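Local coordinates for CDP-4-keto-6-deoxy-D-glucose-3-dehydrase (Yersinia pseudotuberculosis, PDB 3BB8), which probably acts in lipopolysaccharide biosynthesis as a pyridoxal 5'-phosphate-dependent dehydrase of CDP-4-keto-6-deoxy-D-glucose, built on the aspartate aminotransferase fold, at residues G169-L174 / E338-S343; I164-G169 / L188-C193. The protein carries 1 engineered substitution. All coordinates share one frame; numbering follows the deposited sequence.

Contact 1: G169-L174 / E338-S343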
ATOM      1  N   GLY A 169      13.658  19.074   0.776  1.00 35.13           N
ATOM      2  CA  GLY A 169      13.252  20.012   1.806  1.00 36.84           C
ATOM      3  C   GLY A 169      13.237  21.434   1.280  1.00 38.94           C
ATOM      4  O   GLY A 169      12.474  22.277   1.762  1.00 37.40           O
ATOM      5  N   ASN A 170      14.078  21.707   0.287  1.00 37.89           N
ATOM      6  CA  ASN A 170      14.124  23.043  -0.284  1.00 39.88           C
ATOM      7  C   ASN A 170      12.845  23.220  -1.095  1.00 40.55           C
ATOM      8  O   ASN A 170      12.353  22.278  -1.710  1.00 40.28           O
ATOM      9  CB  ASN A 170      15.379  23.212  -1.149  1.00 39.70           C
ATOM     10  CG  ASN A 170      15.662  24.670  -1.487  1.00 40.91           C
ATOM     11  OD1 ASN A 170      15.339  25.575  -0.709  1.00 39.02           O
ATOM     12  ND2 ASN A 170      16.279  24.903  -2.642  1.00 39.86           N
ATOM     13  N   LEU A 171      12.314  24.438  -1.091  1.00 41.23           N
ATOM     14  CA  LEU A 171      11.056  24.727  -1.770  1.00 42.12           C
ATOM     15  C   LEU A 171      11.299  25.236  -3.187  1.00 42.03           C
ATOM     16  O   LEU A 171      12.172  26.075  -3.415  1.00 41.98           O
ATOM     17  CB  LEU A 171      10.241  25.751  -0.977  1.00 44.41           C
ATOM     18  CG  LEU A 171       9.898  25.373   0.466  1.00 46.39           C
ATOM     19  CD1 LEU A 171      10.989  25.841   1.418  1.00 44.95           C
ATOM     20  CD2 LEU A 171       8.548  25.950   0.865  1.00 48.27           C
ATOM     21  N   PHE A 172      10.523  24.723  -4.136  1.00 40.57           N
ATOM     22  CA  PHE A 172      10.480  25.289  -5.480  1.00 41.41           C
ATOM     23  C   PHE A 172       9.751  26.628  -5.490  1.00 41.93           C
ATOM     24  O   PHE A 172       9.129  27.016  -4.501  1.00 40.93           O
ATOM     25  CB  PHE A 172       9.807  24.316  -6.449  1.00 40.70           C
ATOM     26  CG  PHE A 172       8.361  24.052  -6.138  1.00 41.43           C
ATOM     27  CD1 PHE A 172       7.389  24.983  -6.462  1.00 41.97           C
ATOM     28  CD2 PHE A 172       7.975  22.874  -5.521  1.00 40.27           C
ATOM     29  CE1 PHE A 172       6.057  24.743  -6.177  1.00 41.05           C
ATOM     30  CE2 PHE A 172       6.645  22.629  -5.234  1.00 40.58           C
ATOM     31  CZ  PHE A 172       5.685  23.565  -5.562  1.00 41.45           C
ATOM     32  N   ASP A 173       9.830  27.331  -6.615  1.00 42.68           N
ATOM     33  CA  ASP A 173       9.358  28.707  -6.695  1.00 44.53           C
ATOM     34  C   ASP A 173       7.834  28.767  -6.718  1.00 44.58           C
ATOM     35  O   ASP A 173       7.226  28.934  -7.776  1.00 43.75           O
ATOM     36  CB  ASP A 173       9.930  29.400  -7.933  1.00 47.60           C
ATOM     37  CG  ASP A 173       9.561  30.869  -8.002  1.00 49.55           C
ATOM     38  OD1 ASP A 173       8.627  31.283  -7.283  1.00 51.28           O
ATOM     39  OD2 ASP A 173      10.205  31.609  -8.775  1.00 51.43           O
ATOM     40  N   LEU A 174       7.223  28.630  -5.546  1.00 43.61           N
ATOM     41  CA  LEU A 174       5.769  28.566  -5.442  1.00 45.82           C
ATOM     42  C   LEU A 174       5.076  29.751  -6.107  1.00 46.65           C
ATOM     43  O   LEU A 174       4.039  29.595  -6.768  1.00 45.76           O
ATOM     44  CB  LEU A 174       5.354  28.468  -3.970  1.00 45.72           C
ATOM     45  CG  LEU A 174       5.294  27.039  -3.417  1.00 45.64           C
ATOM     46  CD1 LEU A 174       5.212  27.069  -1.903  1.00 46.43           C
ATOM     47  CD2 LEU A 174       4.091  26.317  -4.008  1.00 44.54           C
ATOM     48  N   GLU A 338      14.704  31.416  -2.638  1.00 50.06           N
ATOM     49  CA  GLU A 338      14.359  32.754  -2.171  1.00 52.90           C
ATOM     50  C   GLU A 338      13.012  32.817  -1.472  1.00 53.45           C
ATOM     51  O   GLU A 338      12.004  32.307  -1.970  1.00 53.56           O
ATOM     52  CB  GLU A 338      14.358  33.753  -3.327  1.00 56.19           C
ATOM     53  CG  GLU A 338      14.472  35.200  -2.854  1.00 60.33           C
ATOM     54  CD  GLU A 338      13.983  36.197  -3.882  1.00 62.92           C
ATOM     55  OE1 GLU A 338      14.423  36.121  -5.051  1.00 63.71           O
ATOM     56  OE2 GLU A 338      13.157  37.060  -3.515  1.00 64.94           O
ATOM     57  N   ASN A 339      13.015  33.455  -0.311  1.00 53.60           N
ATOM     58  CA  ASN A 339      11.822  33.631   0.498  1.00 52.42           C
ATOM     59  C   ASN A 339      11.239  32.306   0.967  1.00 52.22           C
ATOM     60  O   ASN A 339      10.035  32.073   0.862  1.00 52.24           O
ATOM     61  CB  ASN A 339      10.771  34.427  -0.284  1.00 53.40           C
ATOM     62  CG  ASN A 339       9.583  34.825   0.576  1.00 54.27           C
ATOM     63  OD1 ASN A 339       9.740  35.177   1.747  1.00 53.99           O
ATOM     64  ND2 ASN A 339       8.390  34.786  -0.006  1.00 54.30           N
ATOM     65  N   SER A 340      12.096  31.439   1.495  1.00 51.18           N
ATOM     66  CA  SER A 340      11.640  30.148   1.990  1.00 50.50           C
ATOM     67  C   SER A 340      12.471  29.734   3.189  1.00 50.30           C
ATOM     68  O   SER A 340      13.616  30.152   3.331  1.00 50.93           O
ATOM     69  CB  SER A 340      11.756  29.083   0.896  1.00 49.56           C
ATOM     70  OG  SER A 340      13.088  28.625   0.762  1.00 49.11           O
ATOM     71  N   ASP A 341      11.888  28.920   4.058  1.00 50.22           N
ATOM     72  CA  ASP A 341      12.589  28.437   5.238  1.00 51.71           C
ATOM     73  C   ASP A 341      12.569  26.907   5.141  1.00 51.92           C
ATOM     74  O   ASP A 341      11.805  26.228   5.825  1.00 53.69           O
ATOM     75  CB  ASP A 341      11.876  28.928   6.506  1.00 52.73           C
ATOM     76  CG  ASP A 341      12.683  28.683   7.775  1.00 54.84           C
ATOM     77  OD1 ASP A 341      13.844  28.222   7.679  1.00 56.41           O
ATOM     78  OD2 ASP A 341      12.152  28.960   8.874  1.00 54.84           O
ATOM     79  N   PRO A 342      13.426  26.373   4.276  1.00 51.44           N
ATOM     80  CA  PRO A 342      13.423  24.938   3.977  1.00 50.21           C
ATOM     81  C   PRO A 342      13.749  24.101   5.209  1.00 48.54           C
ATOM     82  O   PRO A 342      14.777  24.321   5.850  1.00 49.41           O
ATOM     83  CB  PRO A 342      14.537  24.800   2.938  1.00 50.69           C
ATOM     84  CG  PRO A 342      15.466  25.921   3.240  1.00 52.37           C
ATOM     85  CD  PRO A 342      14.601  27.057   3.709  1.00 51.66           C
ATOM     86  N   SER A 343      12.878  23.151   5.532  1.00 46.44           N
ATOM     87  CA  SER A 343      13.214  22.093   6.477  1.00 43.11           C
ATOM     88  C   SER A 343      14.047  21.003   5.810  1.00 43.15           C
ATOM     89  O   SER A 343      13.514  19.994   5.350  1.00 43.38           O
ATOM     90  CB  SER A 343      11.943  21.488   7.078  1.00 42.76           C
ATOM     91  OG  SER A 343      12.256  20.466   8.008  1.00 39.33           O
TER
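Gly169 faces Ser343 and Asn170 faces Pro342, their CA atoms 5.1 and 4.7 Å apart respectively, as the two segments run past each other in opposite directions without a hydrogen bond between them. In this aspartate aminotransferase fold the contact sets the loop that joins strand 159-165 to helix 174-184 against strand 340-341, an outer strand of a small antiparallel sheet. Gly169 has a positive phi of 98°, where glycine is at ease, and having no side chain it can bring its CA to 3.6 Å from Ser343 O in a CA-H...O contact. The hydroxyl of Ser198 ties this end together, hydrogen-bonding to both Gly169 O and Ser343 N.

Pro342 offers a compact apolar ring to the loop backbone: its CB lies 3.7 Å from Asn170 CA. The side chains of Asn170 and Pro342 run side by side and point the same way, so that the amide passes alongside the ring. The polar end of Asn170 is engaged elsewhere, OD1 with Thr337 N and ND2 with Thr143 O, which suits an amide able to accept and donate at a buried site.

Leu171 turns its side chain toward the other segment. With CG anti to the carbonyl carbon (chi1 -58°), that branch point lies near Ser340 CB, and the CD1 methyl makes the closest approaches, reaching Pro342 CA at 3.6 Å. Small Ser340 admits this methyl closely; while Ser340 OG is hydrogen-bonded to Thr337 O, its CB rests 3.4 Å from Leu171 CD1.

Contact 2: I164-G169 / L188-C193. With PLP (pyridoxal-5'-phosphate), chain C.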
ATOM      1  N   ILE A 164       4.972  18.399  -8.671  1.00 33.84           N
ATOM      2  CA  ILE A 164       6.399  18.522  -8.429  1.00 33.67           C
ATOM      3  C   ILE A 164       6.688  18.397  -6.945  1.00 32.92           C
ATOM      4  O   ILE A 164       5.843  18.725  -6.115  1.00 33.38           O
ATOM      5  CB  ILE A 164       6.894  19.904  -8.879  1.00 34.31           C
ATOM      6  CG1 ILE A 164       6.681  20.077 -10.375  1.00 37.02           C
ATOM      7  CG2 ILE A 164       8.342  20.088  -8.506  1.00 36.23           C
ATOM      8  CD1 ILE A 164       7.062  21.456 -10.875  1.00 38.94           C
ATOM      9  N   ALA A 165       7.894  17.958  -6.610  1.00 30.34           N
ATOM     10  CA  ALA A 165       8.266  17.810  -5.211  1.00 31.63           C
ATOM     11  C   ALA A 165       9.207  18.925  -4.759  1.00 32.06           C
ATOM     12  O   ALA A 165       9.995  19.430  -5.556  1.00 29.56           O
ATOM     13  CB  ALA A 165       8.942  16.450  -4.995  1.00 31.01           C
ATOM     14  N   HIS A 166       9.101  19.310  -3.485  1.00 32.84           N
ATOM     15  CA  HIS A 166       9.987  20.316  -2.908  1.00 34.10           C
ATOM     16  C   HIS A 166      11.227  19.492  -2.579  1.00 33.29           C
ATOM     17  O   HIS A 166      11.389  18.980  -1.468  1.00 33.20           O
ATOM     18  CB  HIS A 166       9.373  20.931  -1.638  1.00 35.88           C
ATOM     19  CG  HIS A 166       8.230  21.862  -1.913  1.00 37.18           C
ATOM     20  ND1 HIS A 166       6.910  21.472  -1.825  1.00 38.43           N
ATOM     21  CD2 HIS A 166       8.211  23.147  -2.342  1.00 36.65           C
ATOM     22  CE1 HIS A 166       6.130  22.473  -2.189  1.00 36.88           C
ATOM     23  NE2 HIS A 166       6.894  23.502  -2.509  1.00 37.53           N
ATOM     24  N   THR A 167      12.085  19.353  -3.582  1.00 32.24           N
ATOM     25  CA  THR A 167      13.290  18.534  -3.490  1.00 31.01           C
ATOM     26  C   THR A 167      14.190  18.754  -2.291  1.00 29.86           C
ATOM     27  O   THR A 167      14.648  19.859  -2.044  1.00 28.16           O
ATOM     28  CB  THR A 167      14.110  18.677  -4.778  1.00 30.74           C
ATOM     29  OG1 THR A 167      13.263  18.374  -5.892  1.00 33.16           O
ATOM     30  CG2 THR A 167      15.300  17.724  -4.781  1.00 27.44           C
ATOM     31  N   LEU A 168      14.431  17.670  -1.563  1.00 29.33           N
ATOM     32  CA  LEU A 168      15.271  17.655  -0.375  1.00 32.98           C
ATOM     33  C   LEU A 168      14.916  18.652   0.727  1.00 34.74           C
ATOM     34  O   LEU A 168      15.768  19.014   1.540  1.00 35.72           O
ATOM     35  CB  LEU A 168      16.739  17.828  -0.776  1.00 32.76           C
ATOM     36  CG  LEU A 168      17.332  16.665  -1.583  1.00 33.55           C
ATOM     37  CD1 LEU A 168      18.757  17.020  -2.031  1.00 36.07           C
ATOM     38  CD2 LEU A 168      17.333  15.404  -0.727  1.00 30.20           C
ATOM     39  N   GLY A 169      13.658  19.074   0.776  1.00 35.13           N
ATOM     40  CA  GLY A 169      13.252  20.012   1.806  1.00 36.84           C
ATOM     41  C   GLY A 169      13.237  21.434   1.280  1.00 38.94           C
ATOM     42  O   GLY A 169      12.474  22.277   1.762  1.00 37.40           O
ATOM     43  N   LEU A 188      -2.701  21.572  -9.010  1.00 32.64           N
ATOM     44  CA  LEU A 188      -1.348  21.589  -8.460  1.00 33.35           C
ATOM     45  C   LEU A 188      -1.145  20.594  -7.317  1.00 33.01           C
ATOM     46  O   LEU A 188      -1.794  20.695  -6.268  1.00 31.47           O
ATOM     47  CB  LEU A 188      -0.963  22.989  -7.951  1.00 32.70           C
ATOM     48  CG  LEU A 188       0.413  22.993  -7.250  1.00 33.58           C
ATOM     49  CD1 LEU A 188       1.499  22.811  -8.295  1.00 27.69           C
ATOM     50  CD2 LEU A 188       0.638  24.283  -6.466  1.00 31.76           C
ATOM     51  N   ILE A 189      -0.233  19.643  -7.509  1.00 32.59           N
ATOM     52  CA  ILE A 189       0.062  18.677  -6.452  1.00 31.94           C
ATOM     53  C   ILE A 189       1.474  18.894  -5.907  1.00 32.98           C
ATOM     54  O   ILE A 189       2.459  18.838  -6.648  1.00 31.32           O
ATOM     55  CB  ILE A 189      -0.071  17.221  -6.943  1.00 30.89           C
ATOM     56  CG1 ILE A 189      -1.540  16.918  -7.243  1.00 31.97           C
ATOM     57  CG2 ILE A 189       0.436  16.253  -5.869  1.00 27.44           C
ATOM     58  CD1 ILE A 189      -1.773  15.628  -7.950  1.00 28.28           C
ATOM     59  N   GLU A 190       1.554  19.149  -4.605  1.00 32.67           N
ATOM     60  CA  GLU A 190       2.822  19.369  -3.920  1.00 31.81           C
ATOM     61  C   GLU A 190       3.347  18.105  -3.242  1.00 32.33           C
ATOM     62  O   GLU A 190       2.832  17.706  -2.196  1.00 29.67           O
ATOM     63  CB  GLU A 190       2.659  20.415  -2.821  1.00 33.84           C
ATOM     64  CG  GLU A 190       2.766  21.864  -3.215  1.00 36.38           C
ATOM     65  CD  GLU A 190       2.573  22.754  -2.000  1.00 38.85           C
ATOM     66  OE1 GLU A 190       1.409  23.065  -1.660  1.00 42.37           O
ATOM     67  OE2 GLU A 190       3.581  23.120  -1.361  1.00 36.91           O
ATOM     68  N   ASP A 191       4.365  17.478  -3.824  1.00 31.69           N
ATOM     69  CA  ASP A 191       4.968  16.304  -3.203  1.00 28.77           C
ATOM     70  C   ASP A 191       5.913  16.859  -2.133  1.00 29.12           C
ATOM     71  O   ASP A 191       6.971  17.406  -2.447  1.00 29.31           O
ATOM     72  CB  ASP A 191       5.752  15.490  -4.240  1.00 27.50           C
ATOM     73  CG  ASP A 191       6.470  14.287  -3.629  1.00 28.92           C
ATOM     74  OD1 ASP A 191       6.844  13.374  -4.404  1.00 29.01           O
ATOM     75  OD2 ASP A 191       6.670  14.254  -2.389  1.00 26.31           O
ATOM     76  N   CYS A 192       5.501  16.726  -0.876  1.00 30.74           N
ATOM     77  CA  CYS A 192       6.253  17.201   0.283  1.00 27.32           C
ATOM     78  C   CYS A 192       6.815  16.020   1.060  1.00 27.89           C
ATOM     79  O   CYS A 192       7.061  16.126   2.267  1.00 26.01           O
ATOM     80  CB  CYS A 192       5.334  18.003   1.216  1.00 25.92           C
ATOM     81  SG  CYS A 192       4.567  19.441   0.444  1.00 31.87           S
ATOM     82  N   CYS A 193       7.019  14.896   0.379  1.00 26.77           N
ATOM     83  CA  CYS A 193       7.543  13.713   1.048  1.00 27.55           C
ATOM     84  C   CYS A 193       8.899  13.926   1.725  1.00 28.73           C
ATOM     85  O   CYS A 193       9.261  13.185   2.644  1.00 27.68           O
ATOM     86  CB  CYS A 193       7.612  12.541   0.069  1.00 27.00           C
ATOM     87  SG  CYS A 193       5.964  11.862  -0.340  1.00 29.42           S
TER
HETATM   88  N1  PLP C 500       8.817  11.477  -3.367  1.00 36.22           N
HETATM   89  C2  PLP C 500      10.022  11.864  -2.804  1.00 38.72           C
HETATM   90  C2A PLP C 500      10.647  13.163  -3.297  1.00 34.87           C
HETATM   91  C3  PLP C 500      10.629  11.053  -1.799  1.00 37.58           C
HETATM   92  O3  PLP C 500      11.806  11.391  -1.228  1.00 42.26           O
HETATM   93  C4  PLP C 500       9.977   9.822  -1.362  1.00 38.87           C
HETATM   94  C4A PLP C 500      10.672   8.986  -0.232  1.00 40.82           C
HETATM   95  C5  PLP C 500       8.738   9.472  -1.991  1.00 36.77           C
HETATM   96  C6  PLP C 500       8.183  10.345  -3.005  1.00 36.10           C
HETATM   97  C5A PLP C 500       7.895   8.265  -1.711  1.00 33.12           C
HETATM   98  O4P PLP C 500       7.905   7.868  -0.413  1.00 28.67           O
HETATM   99  P   PLP C 500       7.998   6.345   0.094  1.00 28.86           P
HETATM  100  O1P PLP C 500       7.488   6.359   1.520  1.00 27.71           O
HETATM  101  O2P PLP C 500       9.593   5.973   0.030  1.00 30.42           O
HETATM  102  O3P PLP C 500       7.184   5.432  -0.828  1.00 26.52           O
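Asp191 OD1 is held by two groups, the cofactor's pyridine nitrogen and the hydroxyl of Thr123, while the same residue's CB packs 3.4 Å from Ala165 CB. PLP N1 donates to Asp191 OD1 over 2.9 Å at an N-H...O angle of 143°. Asp191 points to the same face of the sheet as Ala165, and with CG anti to the backbone N (chi1 177°) its carboxyl carbon nears the pyridine nitrogen. Asp191 OD2 accepts from Cys193 N, nearly along the C-O axis, an Asx turn that fixes the carboxylate's rotation. Ala165 suits its place because its single methyl can lie against Asp191 CB. Cys193 brings SG to 3.8 Å from PLP C6.

Parallel-strand bonds set this register: Asp191 N gives to Ile164 O and His166 N to Asp191 O, each 3.0 Å, and Ile164 N reaches Ile189 O at 3.3 Å. Glu190 points to the other face, that of Ile164, where the ring of His166, just beyond its strand, comes against it; ring and carboxylate planes are 73° apart, with Glu190 CD at the ring edge. The buried acid is satisfied by backbone donors, Gly206 N at OE2 and Phe208 N and Gly209 N at OE1.

The parallel pair belongs to a beta-alpha-beta unit; the aspartate ending its second strand, bonded to the pyridine nitrogen, is typical of the cofactor site in PLP enzymes of the aspartate aminotransferase fold.

Overall arrangement
The centres of contacts 1 and 2 lie 10 Å apart, and the two share Gly169, where the segment 164-169 passes directly into 169-174. Along the chain their segments alternate: 164-169 and 169-174 come first, then 188-193, and 338-343 far later. Contact 2 joins two strands of the large mixed sheet, whereas contact 1 ties the loop leaving one of those strands to the small three-stranded sheet. The ring of Phe172, from contact 1, stacks with that of His166, from contact 2, with Leu171 and Leu174 also packed on the histidine. The loop leading to helix 174-184 thus links the strand pair whose second member carries the cofactor-binding aspartate to a distant part of the sequence.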